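Local structure of RmpA (Streptococcus mutans, 3BJV) at residues 28-33 against 41-46; 49-52 against 56-59; 120-125 against 130-135. The protein probably serves as the IIA component of a sugar phosphotransferase system, relaying phosphate during ascorbate uptake into the cell. All coordinates share one frame; numbering follows the deposited sequence.

Contact 1: 28-33 against 41-46; sequences LSVTPL and PEYYNA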
ATOM      1  N   LEU A  28      19.710 -10.665  -3.205  1.00 11.11           N
ATOM      2  CA  LEU A  28      19.089 -11.932  -3.508  1.00 10.85           C
ATOM      3  C   LEU A  28      17.684 -11.783  -4.040  1.00 10.37           C
ATOM      4  O   LEU A  28      17.256 -12.610  -4.839  1.00 10.56           O
ATOM      5  CB  LEU A  28      19.041 -12.803  -2.267  1.00  9.81           C
ATOM      6  CG  LEU A  28      20.384 -13.281  -1.741  1.00 11.70           C
ATOM      7  CD1 LEU A  28      20.111 -13.980  -0.446  1.00 11.26           C
ATOM      8  CD2 LEU A  28      21.182 -14.207  -2.733  1.00  9.08           C
ATOM      9  N   SER A  29      16.953 -10.758  -3.597  1.00  9.70           N
ATOM     10  CA  SER A  29      15.550 -10.671  -3.984  1.00  9.64           C
ATOM     11  C   SER A  29      15.348 -10.026  -5.369  1.00  9.72           C
ATOM     12  O   SER A  29      14.333 -10.183  -6.022  1.00  9.23           O
ATOM     13  CB  SER A  29      14.691 -10.029  -2.859  1.00  8.91           C
ATOM     14  OG  SER A  29      14.931  -8.638  -2.699  1.00  9.07           O
ATOM     15  N   VAL A  30      16.352  -9.319  -5.833  1.00 10.52           N
ATOM     16  CA  VAL A  30      16.203  -8.506  -7.045  1.00 11.00           C
ATOM     17  C   VAL A  30      16.892  -9.173  -8.236  1.00 10.92           C
ATOM     18  O   VAL A  30      16.539  -8.943  -9.387  1.00 10.48           O
ATOM     19  CB  VAL A  30      16.809  -7.092  -6.797  1.00 10.97           C
ATOM     20  CG1 VAL A  30      17.063  -6.369  -8.126  1.00 10.21           C
ATOM     21  CG2 VAL A  30      15.879  -6.296  -5.853  1.00 10.54           C
ATOM     22  N   THR A  31      17.909  -9.968  -7.922  1.00 10.53           N
ATOM     23  CA  THR A  31      18.696 -10.664  -8.898  1.00 10.52           C
ATOM     24  C   THR A  31      17.818 -11.491  -9.827  1.00  9.37           C
ATOM     25  O   THR A  31      17.968 -11.416 -11.023  1.00  9.40           O
ATOM     26  CB  THR A  31      19.733 -11.530  -8.181  1.00 11.08           C
ATOM     27  OG1 THR A  31      20.905 -10.743  -7.990  1.00 13.17           O
ATOM     28  CG2 THR A  31      20.067 -12.772  -9.027  1.00 10.66           C
ATOM     29  N   PRO A  32      16.885 -12.287  -9.284  1.00  8.93           N
ATOM     30  CA  PRO A  32      16.031 -13.028 -10.237  1.00  8.28           C
ATOM     31  C   PRO A  32      15.353 -12.182 -11.326  1.00  8.40           C
ATOM     32  O   PRO A  32      15.197 -12.672 -12.442  1.00  8.96           O
ATOM     33  CB  PRO A  32      15.013 -13.754  -9.331  1.00  7.62           C
ATOM     34  CG  PRO A  32      15.652 -13.803  -7.983  1.00  7.71           C
ATOM     35  CD  PRO A  32      16.582 -12.611  -7.875  1.00  8.81           C
ATOM     36  N   LEU A  33      14.976 -10.943 -10.992  1.00  8.92           N
ATOM     37  CA  LEU A  33      14.344  -9.976 -11.891  1.00 10.18           C
ATOM     38  C   LEU A  33      15.299  -9.245 -12.864  1.00 11.10           C
ATOM     39  O   LEU A  33      14.891  -8.809 -13.946  1.00 12.19           O
ATOM     40  CB  LEU A  33      13.639  -8.895 -11.066  1.00 10.06           C
ATOM     41  CG  LEU A  33      12.577  -9.381 -10.112  1.00 10.14           C
ATOM     42  CD1 LEU A  33      11.932  -8.178  -9.376  1.00 10.91           C
ATOM     43  CD2 LEU A  33      11.573 -10.206 -10.905  1.00  8.48           C
ATOM     44  N   PRO A  41      19.892  -3.634 -14.278  1.00 11.88           N
ATOM     45  CA  PRO A  41      20.842  -3.823 -13.179  1.00 12.13           C
ATOM     46  C   PRO A  41      20.875  -2.698 -12.114  1.00 13.54           C
ATOM     47  O   PRO A  41      21.125  -2.994 -10.961  1.00 14.79           O
ATOM     48  CB  PRO A  41      22.197  -3.907 -13.912  1.00 11.84           C
ATOM     49  CG  PRO A  41      21.857  -4.441 -15.227  1.00 11.81           C
ATOM     50  CD  PRO A  41      20.529  -3.855 -15.591  1.00 11.82           C
ATOM     51  N   GLU A  42      20.629  -1.446 -12.508  1.00 12.91           N
ATOM     52  CA  GLU A  42      20.715  -0.302 -11.653  1.00 14.03           C
ATOM     53  C   GLU A  42      19.663  -0.316 -10.584  1.00 12.59           C
ATOM     54  O   GLU A  42      19.795   0.419  -9.635  1.00 12.89           O
ATOM     55  CB  GLU A  42      20.496   0.994 -12.463  1.00 14.23           C
ATOM     56  CG  GLU A  42      19.105   1.097 -13.120  1.00 15.41           C
ATOM     57  CD  GLU A  42      18.945   2.296 -14.059  1.00 18.47           C
ATOM     58  OE1 GLU A  42      19.193   3.462 -13.622  1.00 20.73           O
ATOM     59  OE2 GLU A  42      18.579   2.059 -15.254  1.00 27.02           O
ATOM     60  N   TYR A  43      18.603  -1.094 -10.773  1.00 11.81           N
ATOM     61  CA  TYR A  43      17.480  -1.191  -9.828  1.00 11.24           C
ATOM     62  C   TYR A  43      17.944  -1.593  -8.439  1.00 10.52           C
ATOM     63  O   TYR A  43      17.500  -1.059  -7.454  1.00 11.30           O
ATOM     64  CB  TYR A  43      16.422  -2.207 -10.320  1.00 10.26           C
ATOM     65  CG  TYR A  43      15.051  -2.060  -9.659  1.00  8.90           C
ATOM     66  CD1 TYR A  43      14.312  -0.870  -9.765  1.00  9.66           C
ATOM     67  CD2 TYR A  43      14.504  -3.100  -8.917  1.00  9.49           C
ATOM     68  CE1 TYR A  43      13.060  -0.739  -9.148  1.00  8.44           C
ATOM     69  CE2 TYR A  43      13.262  -2.988  -8.330  1.00  7.43           C
ATOM     70  CZ  TYR A  43      12.554  -1.811  -8.435  1.00  7.50           C
ATOM     71  OH  TYR A  43      11.325  -1.741  -7.849  1.00  8.44           O
ATOM     72  N   TYR A  44      18.878  -2.514  -8.413  1.00 11.08           N
ATOM     73  CA  TYR A  44      19.597  -2.933  -7.246  1.00 12.08           C
ATOM     74  C   TYR A  44      20.318  -1.802  -6.510  1.00 12.13           C
ATOM     75  O   TYR A  44      20.094  -1.634  -5.316  1.00 13.51           O
ATOM     76  CB  TYR A  44      20.559  -4.071  -7.649  1.00 13.41           C
ATOM     77  CG  TYR A  44      21.575  -4.452  -6.603  1.00 13.86           C
ATOM     78  CD1 TYR A  44      21.201  -4.930  -5.351  1.00 13.23           C
ATOM     79  CD2 TYR A  44      22.909  -4.326  -6.881  1.00 16.19           C
ATOM     80  CE1 TYR A  44      22.179  -5.254  -4.382  1.00 14.64           C
ATOM     81  CE2 TYR A  44      23.868  -4.644  -5.966  1.00 17.97           C
ATOM     82  CZ  TYR A  44      23.513  -5.096  -4.723  1.00 17.29           C
ATOM     83  OH  TYR A  44      24.551  -5.400  -3.873  1.00 20.03           O
ATOM     84  N   ASN A  45      21.181  -1.053  -7.197  1.00 11.75           N
ATOM     85  CA  ASN A  45      21.912   0.055  -6.587  1.00 10.79           C
ATOM     86  C   ASN A  45      20.912   1.065  -6.023  1.00 10.42           C
ATOM     87  O   ASN A  45      21.118   1.613  -4.934  1.00 10.67           O
ATOM     88  CB  ASN A  45      22.872   0.731  -7.620  1.00 10.21           C
ATOM     89  CG  ASN A  45      23.602   1.978  -7.043  1.00 10.06           C
ATOM     90  OD1 ASN A  45      23.195   3.114  -7.263  1.00 10.37           O
ATOM     91  ND2 ASN A  45      24.669   1.757  -6.297  1.00 10.55           N
ATOM     92  N   ALA A  46      19.822   1.298  -6.758  1.00  9.41           N
ATOM     93  CA  ALA A  46      18.781   2.238  -6.301  1.00  9.43           C
ATOM     94  C   ALA A  46      18.135   1.871  -4.965  1.00  9.19           C
ATOM     95  O   ALA A  46      17.876   2.754  -4.151  1.00 10.50           O
ATOM     96  CB  ALA A  46      17.712   2.453  -7.353  1.00  8.42           C
TER
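Val30 and Tyr43 meet where segments 28-33 and 41-46, on helices 22-36 and 42-54, run closest, the CA atoms of Val30 and Tyr44 being 6.5 Å apart. Tyr43 can be traced from its CB outward. That CB faces helix 22-36 and lies 4.7 Å from Val30 CG1, just beyond touching distance. The ring then leaves with CG anti to the backbone N (chi1 -162°), which carries the ring across helix 22-36, past Val30, with its hydroxyl heading for the residues that hold it. CD2 is the ring atom that makes the contact, 4.2 Å from Val30 CG1; the methyl sits at the ring edge, near its plane. Further out, CE2 is 4.9 Å from Val30 CG2, so the ring is already parting from the valine. At the tip, OH is gripped from elsewhere, by Leu103 O and Ala69 N; these two bonds satisfy the buried hydroxyl and hold the ring's far end. Val30 CG1 has a second neighbour, Tyr44 CB at 4.2 Å, and so lies against the ring edge of one tyrosine and the CB of the next, whose rings diverge. The contact is wholly apolar. One residue back, Ser29 rests on Val83, Leu100 and Ala102, so helix 22-36 lies against strands 79-85 and 96-104, while helix 42-54 packs beside it and reaches strand 96-104 through the Tyr43 hydroxyl.

Contact 2: 49-52 against 56-59; sequences ESTE and PYYI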
ATOM      1  N   GLU A  49      20.887   2.455  -2.266  1.00  9.58           N
ATOM      2  CA  GLU A  49      21.003   3.911  -2.035  1.00 10.34           C
ATOM      3  C   GLU A  49      19.803   4.550  -1.394  1.00  9.88           C
ATOM      4  O   GLU A  49      19.987   5.389  -0.510  1.00 10.55           O
ATOM      5  CB  GLU A  49      21.351   4.681  -3.324  1.00 10.01           C
ATOM      6  CG  GLU A  49      22.657   4.229  -3.919  1.00 13.51           C
ATOM      7  CD  GLU A  49      23.796   4.357  -2.934  1.00 17.67           C
ATOM      8  OE1 GLU A  49      24.022   5.519  -2.551  1.00 23.86           O
ATOM      9  OE2 GLU A  49      24.431   3.336  -2.519  1.00 18.08           O
ATOM     10  N   SER A  50      18.586   4.183  -1.818  1.00  9.50           N
ATOM     11  CA  SER A  50      17.372   4.695  -1.150  1.00  9.20           C
ATOM     12  C   SER A  50      17.243   4.253   0.287  1.00  9.07           C
ATOM     13  O   SER A  50      16.824   5.009   1.136  1.00 10.86           O
ATOM     14  CB  SER A  50      16.125   4.302  -1.912  1.00  9.04           C
ATOM     15  OG  SER A  50      16.143   4.975  -3.158  1.00 10.53           O
ATOM     16  N   THR A  51      17.605   3.021   0.560  1.00  9.00           N
ATOM     17  CA  THR A  51      17.558   2.473   1.883  1.00  9.27           C
ATOM     18  C   THR A  51      18.550   3.192   2.806  1.00 11.46           C
ATOM     19  O   THR A  51      18.165   3.560   3.941  1.00 10.86           O
ATOM     20  CB  THR A  51      17.860   0.973   1.862  1.00  7.79           C
ATOM     21  OG1 THR A  51      16.871   0.329   1.063  1.00  8.29           O
ATOM     22  CG2 THR A  51      17.793   0.421   3.201  1.00  6.20           C
ATOM     23  N   GLU A  52      19.807   3.348   2.335  1.00 12.51           N
ATOM     24  CA  GLU A  52      20.867   4.007   3.094  1.00 14.36           C
ATOM     25  C   GLU A  52      20.452   5.435   3.402  1.00 15.63           C
ATOM     26  O   GLU A  52      20.560   5.867   4.569  1.00 14.66           O
ATOM     27  CB  GLU A  52      22.187   4.050   2.332  1.00 15.03           C
ATOM     28  CG  GLU A  52      22.884   2.714   2.216  1.00 17.06           C
ATOM     29  CD  GLU A  52      23.721   2.409   3.413  1.00 22.02           C
ATOM     30  OE1 GLU A  52      23.690   3.186   4.404  1.00 22.89           O
ATOM     31  OE2 GLU A  52      24.431   1.389   3.363  1.00 26.67           O
ATOM     32  N   PRO A  56      14.685   1.804   5.696  1.00 15.38           N
ATOM     33  CA  PRO A  56      13.792   0.865   5.008  1.00 14.58           C
ATOM     34  C   PRO A  56      12.452   1.531   4.837  1.00 13.86           C
ATOM     35  O   PRO A  56      11.906   2.026   5.788  1.00 14.63           O
ATOM     36  CB  PRO A  56      13.640  -0.298   6.012  1.00 15.12           C
ATOM     37  CG  PRO A  56      14.826  -0.200   6.961  1.00 14.75           C
ATOM     38  CD  PRO A  56      15.171   1.299   7.000  1.00 15.79           C
ATOM     39  N   TYR A  57      11.918   1.582   3.639  1.00 13.20           N
ATOM     40  CA  TYR A  57      10.586   2.162   3.451  1.00 12.90           C
ATOM     41  C   TYR A  57       9.612   1.053   2.984  1.00 11.64           C
ATOM     42  O   TYR A  57       8.620   1.341   2.333  1.00 11.29           O
ATOM     43  CB  TYR A  57      10.633   3.384   2.471  1.00 13.28           C
ATOM     44  CG  TYR A  57      11.470   3.103   1.230  1.00 14.12           C
ATOM     45  CD1 TYR A  57      10.877   2.685   0.030  1.00 10.86           C
ATOM     46  CD2 TYR A  57      12.880   3.162   1.291  1.00 14.70           C
ATOM     47  CE1 TYR A  57      11.658   2.398  -1.103  1.00  8.04           C
ATOM     48  CE2 TYR A  57      13.655   2.834   0.184  1.00 14.43           C
ATOM     49  CZ  TYR A  57      13.028   2.454  -1.011  1.00 12.50           C
ATOM     50  OH  TYR A  57      13.828   2.106  -2.076  1.00 13.20           O
ATOM     51  N   TYR A  58       9.875  -0.216   3.336  1.00 11.36           N
ATOM     52  CA  TYR A  58       9.106  -1.328   2.722  1.00 11.31           C
ATOM     53  C   TYR A  58       8.919  -2.522   3.624  1.00 11.80           C
ATOM     54  O   TYR A  58       8.629  -3.614   3.194  1.00 12.26           O
ATOM     55  CB  TYR A  58       9.757  -1.739   1.409  1.00 10.47           C
ATOM     56  CG  TYR A  58      11.293  -1.792   1.502  1.00 10.80           C
ATOM     57  CD1 TYR A  58      11.963  -2.844   2.196  1.00  9.19           C
ATOM     58  CD2 TYR A  58      12.068  -0.816   0.894  1.00  8.04           C
ATOM     59  CE1 TYR A  58      13.370  -2.906   2.264  1.00  8.25           C
ATOM     60  CE2 TYR A  58      13.471  -0.863   0.966  1.00 12.33           C
ATOM     61  CZ  TYR A  58      14.118  -1.893   1.645  1.00 12.10           C
ATOM     62  OH  TYR A  58      15.515  -1.877   1.696  1.00 11.80           O
ATOM     63  N   ILE A  59       9.066  -2.322   4.907  1.00 13.58           N
ATOM     64  CA  ILE A  59       8.892  -3.416   5.826  1.00 14.34           C
ATOM     65  C   ILE A  59       7.477  -3.282   6.349  1.00 15.94           C
ATOM     66  O   ILE A  59       7.271  -2.683   7.394  1.00 15.20           O
ATOM     67  CB  ILE A  59       9.994  -3.396   6.945  1.00 14.00           C
ATOM     68  CG1 ILE A  59      11.390  -3.573   6.301  1.00 14.91           C
ATOM     69  CG2 ILE A  59       9.738  -4.492   7.962  1.00 14.71           C
ATOM     70  CD1 ILE A  59      12.558  -3.435   7.186  1.00 14.47           C
TER
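Thr51 and Tyr58 make the hydrogen bond of this contact: Tyr58 OH donates to Thr51 OG1 at 2.7 Å. The threonine oxygen lies in the plane of the Tyr58 ring, at its edge, and the two side chains cross at about a right angle. Thr51 OG1 is turned beside its own backbone N (chi1 -61°), where it also bonds Ile47 O one helical turn earlier, so the oxygen links the tyrosine to the helix backbone.

Van der Waals contacts come mainly from Tyr57. Its OH lies 3.2 Å from Ser50 CB, a close packing contact with carbon; the polar partners lie elsewhere, His68 O for Tyr57 OH and Ala46 O for Ser50 OG. Lower on the same ring, CE2 is 4.0 Å from Thr51 N, which sits at the ring edge in plane. Thr51 CG2 reaches Pro56 N at 4.2 Å.

Between the two aromatics, Tyr58 CD2 stands 3.7 Å above the Tyr57 plane, over its centre. Both tyrosines hold CG between backbone N and carbonyl carbon (chi1 45° and 42°), which swings both rings back toward the helix. Tyr57 also meets the His68 ring edge-to-face, and Lys109 of the second subunit packs on Ser50 and Tyr57. The arrangement is an alpha-to-beta connection of this three-layer alpha/beta sandwich, its loop folded against the end of helix 42-54 before strand 63-65.

Contact 3: 120-125 against 130-135; sequences IALFEL and ERLVNC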
ATOM      1  N   ILE A 120      -0.496  -8.030   0.371  1.00 12.12           N
ATOM      2  CA  ILE A 120      -1.102  -8.088   1.676  1.00 14.87           C
ATOM      3  C   ILE A 120      -2.039  -9.306   1.875  1.00 14.77           C
ATOM      4  O   ILE A 120      -1.991  -9.948   2.942  1.00 14.71           O
ATOM      5  CB  ILE A 120      -1.601  -6.688   2.271  1.00 16.24           C
ATOM      6  CG1 ILE A 120      -2.823  -6.132   1.618  1.00 18.57           C
ATOM      7  CG2 ILE A 120      -0.483  -5.579   2.251  1.00 15.63           C
ATOM      8  CD1 ILE A 120      -2.673  -4.528   1.597  1.00 22.06           C
ATOM      9  N   ALA A 121      -2.774  -9.683   0.822  1.00 14.82           N
ATOM     10  CA  ALA A 121      -3.527 -10.968   0.793  1.00 14.87           C
ATOM     11  C   ALA A 121      -2.668 -12.196   1.167  1.00 14.30           C
ATOM     12  O   ALA A 121      -3.064 -13.005   1.989  1.00 14.45           O
ATOM     13  CB  ALA A 121      -4.174 -11.188  -0.593  1.00 14.77           C
ATOM     14  N   LEU A 122      -1.502 -12.329   0.538  1.00 13.75           N
ATOM     15  CA  LEU A 122      -0.557 -13.432   0.838  1.00 12.86           C
ATOM     16  C   LEU A 122      -0.156 -13.459   2.322  1.00 13.09           C
ATOM     17  O   LEU A 122      -0.317 -14.501   3.002  1.00 13.06           O
ATOM     18  CB  LEU A 122       0.673 -13.317  -0.070  1.00 11.75           C
ATOM     19  CG  LEU A 122       1.760 -14.366   0.086  1.00 13.33           C
ATOM     20  CD1 LEU A 122       1.182 -15.784  -0.186  1.00 13.58           C
ATOM     21  CD2 LEU A 122       2.927 -14.052  -0.917  1.00 12.64           C
ATOM     22  N   PHE A 123       0.302 -12.300   2.829  1.00 11.61           N
ATOM     23  CA  PHE A 123       0.809 -12.183   4.161  1.00 11.54           C
ATOM     24  C   PHE A 123      -0.250 -12.175   5.247  1.00 12.06           C
ATOM     25  O   PHE A 123       0.064 -12.394   6.393  1.00 11.31           O
ATOM     26  CB  PHE A 123       1.762 -11.001   4.271  1.00 11.37           C
ATOM     27  CG  PHE A 123       3.072 -11.262   3.619  1.00 12.84           C
ATOM     28  CD1 PHE A 123       4.051 -12.026   4.275  1.00  9.44           C
ATOM     29  CD2 PHE A 123       3.335 -10.781   2.330  1.00 12.17           C
ATOM     30  CE1 PHE A 123       5.263 -12.293   3.653  1.00 10.95           C
ATOM     31  CE2 PHE A 123       4.550 -11.043   1.699  1.00 12.91           C
ATOM     32  CZ  PHE A 123       5.521 -11.806   2.362  1.00 11.89           C
ATOM     33  N   GLU A 124      -1.508 -11.967   4.898  1.00 13.22           N
ATOM     34  CA  GLU A 124      -2.572 -12.128   5.903  1.00 14.47           C
ATOM     35  C   GLU A 124      -3.159 -13.542   6.070  1.00 15.23           C
ATOM     36  O   GLU A 124      -4.132 -13.720   6.804  1.00 16.30           O
ATOM     37  CB  GLU A 124      -3.691 -11.129   5.655  1.00 13.82           C
ATOM     38  CG  GLU A 124      -3.215  -9.684   5.900  1.00 15.63           C
ATOM     39  CD  GLU A 124      -4.323  -8.687   5.780  1.00 15.32           C
ATOM     40  OE1 GLU A 124      -5.444  -9.056   5.309  1.00 13.02           O
ATOM     41  OE2 GLU A 124      -4.060  -7.530   6.157  1.00 13.15           O
ATOM     42  N   LEU A 125      -2.634 -14.531   5.356  1.00 15.72           N
ATOM     43  CA  LEU A 125      -3.008 -15.916   5.625  1.00 16.10           C
ATOM     44  C   LEU A 125      -2.538 -16.244   7.040  1.00 16.89           C
ATOM     45  O   LEU A 125      -1.627 -15.574   7.564  1.00 15.74           O
ATOM     46  CB  LEU A 125      -2.309 -16.828   4.635  1.00 15.05           C
ATOM     47  CG  LEU A 125      -2.847 -16.663   3.237  1.00 15.26           C
ATOM     48  CD1 LEU A 125      -2.019 -17.486   2.239  1.00 14.55           C
ATOM     49  CD2 LEU A 125      -4.331 -17.013   3.205  1.00 12.09           C
ATOM     50  N   GLU A 130       5.582 -18.027   8.874  1.00 16.26           N
ATOM     51  CA  GLU A 130       6.070 -19.336   9.259  1.00 16.75           C
ATOM     52  C   GLU A 130       5.827 -20.383   8.175  1.00 15.83           C
ATOM     53  O   GLU A 130       6.573 -21.324   8.035  1.00 16.14           O
ATOM     54  CB  GLU A 130       5.358 -19.762  10.537  1.00 16.51           C
ATOM     55  CG  GLU A 130       5.410 -21.234  10.878  1.00 17.53           C
ATOM     56  CD  GLU A 130       4.695 -21.550  12.226  1.00 20.31           C
ATOM     57  OE1 GLU A 130       5.123 -21.009  13.308  1.00 25.05           O
ATOM     58  OE2 GLU A 130       3.709 -22.323  12.193  1.00 21.07           O
ATOM     59  N   ARG A 131       4.742 -20.248   7.439  1.00 15.71           N
ATOM     60  CA  ARG A 131       4.437 -21.200   6.422  1.00 15.92           C
ATOM     61  C   ARG A 131       5.350 -20.930   5.194  1.00 15.39           C
ATOM     62  O   ARG A 131       5.953 -21.867   4.667  1.00 16.22           O
ATOM     63  CB  ARG A 131       2.946 -21.185   6.104  1.00 15.07           C
ATOM     64  CG  ARG A 131       2.053 -21.689   7.269  1.00 18.36           C
ATOM     65  CD  ARG A 131       0.520 -21.349   7.061  1.00 17.27           C
ATOM     66  NE  ARG A 131       0.060 -21.955   5.820  1.00 20.85           N
ATOM     67  CZ  ARG A 131      -0.956 -21.540   5.077  1.00 21.00           C
ATOM     68  NH1 ARG A 131      -1.672 -20.479   5.435  1.00 22.75           N
ATOM     69  NH2 ARG A 131      -1.244 -22.213   3.968  1.00 19.84           N
ATOM     70  N   LEU A 132       5.516 -19.666   4.802  1.00 13.67           N
ATOM     71  CA  LEU A 132       6.434 -19.292   3.688  1.00 12.88           C
ATOM     72  C   LEU A 132       7.869 -19.804   3.859  1.00 12.64           C
ATOM     73  O   LEU A 132       8.464 -20.371   2.928  1.00 12.46           O
ATOM     74  CB  LEU A 132       6.405 -17.781   3.498  1.00 12.62           C
ATOM     75  CG  LEU A 132       5.190 -17.323   2.671  1.00 10.78           C
ATOM     76  CD1 LEU A 132       5.156 -15.835   2.606  1.00 12.88           C
ATOM     77  CD2 LEU A 132       5.315 -17.889   1.290  1.00  9.14           C
ATOM     78  N   VAL A 133       8.369 -19.651   5.091  1.00 12.43           N
ATOM     79  CA  VAL A 133       9.677 -20.115   5.534  1.00 11.46           C
ATOM     80  C   VAL A 133       9.809 -21.677   5.493  1.00 11.51           C
ATOM     81  O   VAL A 133      10.893 -22.208   5.243  1.00 10.98           O
ATOM     82  CB  VAL A 133      10.038 -19.431   6.920  1.00 11.10           C
ATOM     83  CG1 VAL A 133      11.232 -20.052   7.596  1.00 10.84           C
ATOM     84  CG2 VAL A 133      10.321 -17.918   6.732  1.00 11.12           C
ATOM     85  N   ASN A 134       8.731 -22.407   5.745  1.00 11.87           N
ATOM     86  CA  ASN A 134       8.765 -23.894   5.626  1.00 13.60           C
ATOM     87  C   ASN A 134       8.482 -24.445   4.205  1.00 13.02           C
ATOM     88  O   ASN A 134       8.335 -25.643   4.052  1.00 13.46           O
ATOM     89  CB  ASN A 134       7.779 -24.566   6.599  1.00 14.54           C
ATOM     90  CG  ASN A 134       8.209 -24.446   8.077  1.00 17.76           C
ATOM     91  OD1 ASN A 134       9.425 -24.449   8.382  1.00 20.25           O
ATOM     92  ND2 ASN A 134       7.204 -24.380   9.011  1.00 11.74           N
ATOM     93  N   CYS A 135       8.357 -23.563   3.202  1.00 12.97           N
ATOM     94  CA  CYS A 135       8.177 -23.942   1.795  1.00 12.41           C
ATOM     95  C   CYS A 135       9.497 -24.361   1.214  1.00 12.40           C
ATOM     96  O   CYS A 135      10.523 -23.660   1.387  1.00 12.31           O
ATOM     97  CB  CYS A 135       7.604 -22.783   0.953  1.00 12.81           C
ATOM     98  SG  CYS A 135       5.808 -22.584   1.110  1.00 12.33           S
TER
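Arg131 is the first residue of 130-135 to reach across, with NH1 lying 3.8 Å from Leu125 CB. Leu125 CB lies oblique to the guanidinium plane, and a bend in the arginine chain at chi3 (59°) helps bring the group there. Its polar work is done outside the pair: NH1 bonds Asp126 O in the turn and NH2 forms a salt bridge with Glu147 of helix 138-147, so two neighbours fix the rotation of the group.

Next, Leu132 points toward 120-125 and is the buried centre of the contact. Its CD1 meets Phe123 at CE1, 3.7 Å away, and more loosely at CZ, 4.1 Å away; the two side chains cross at about a right angle. The same methyl approaches Leu122 CG at 4.5 Å, and Met144 of helix 138-147 adds to this cluster.

Further on, Cys135 N bonds Leu132 O at 3.2 Å, while the cysteine side chain turns to Glu140 and Val141. Leu122 and Phe123 both rest on Leu101 of strand 96-104. The arrangement is a pair of consecutive helices, 108-123 and 128-133, joined by a short turn and packed in a helical layer of the alpha/beta sandwich.

From the N terminus the chain passes strand 13-17 and enters helix 22-36; contact 1 closes the short turn that brings helix 42-54 back beside it. At the C-terminal end of helix 42-54, contact 2 closes a still tighter loop ahead of strand 63-65, so this helix serves both. After the strands, contact 3 closes the turn between helices 108-123 and 128-133. The three follow in series, with no nesting or crossing. Contacts 1 and 3 lie on opposite sides of the chain's centre, their centres about 23 Å apart, and each leans on strand 96-104. Contacts 2 and 3 both touch the second subunit.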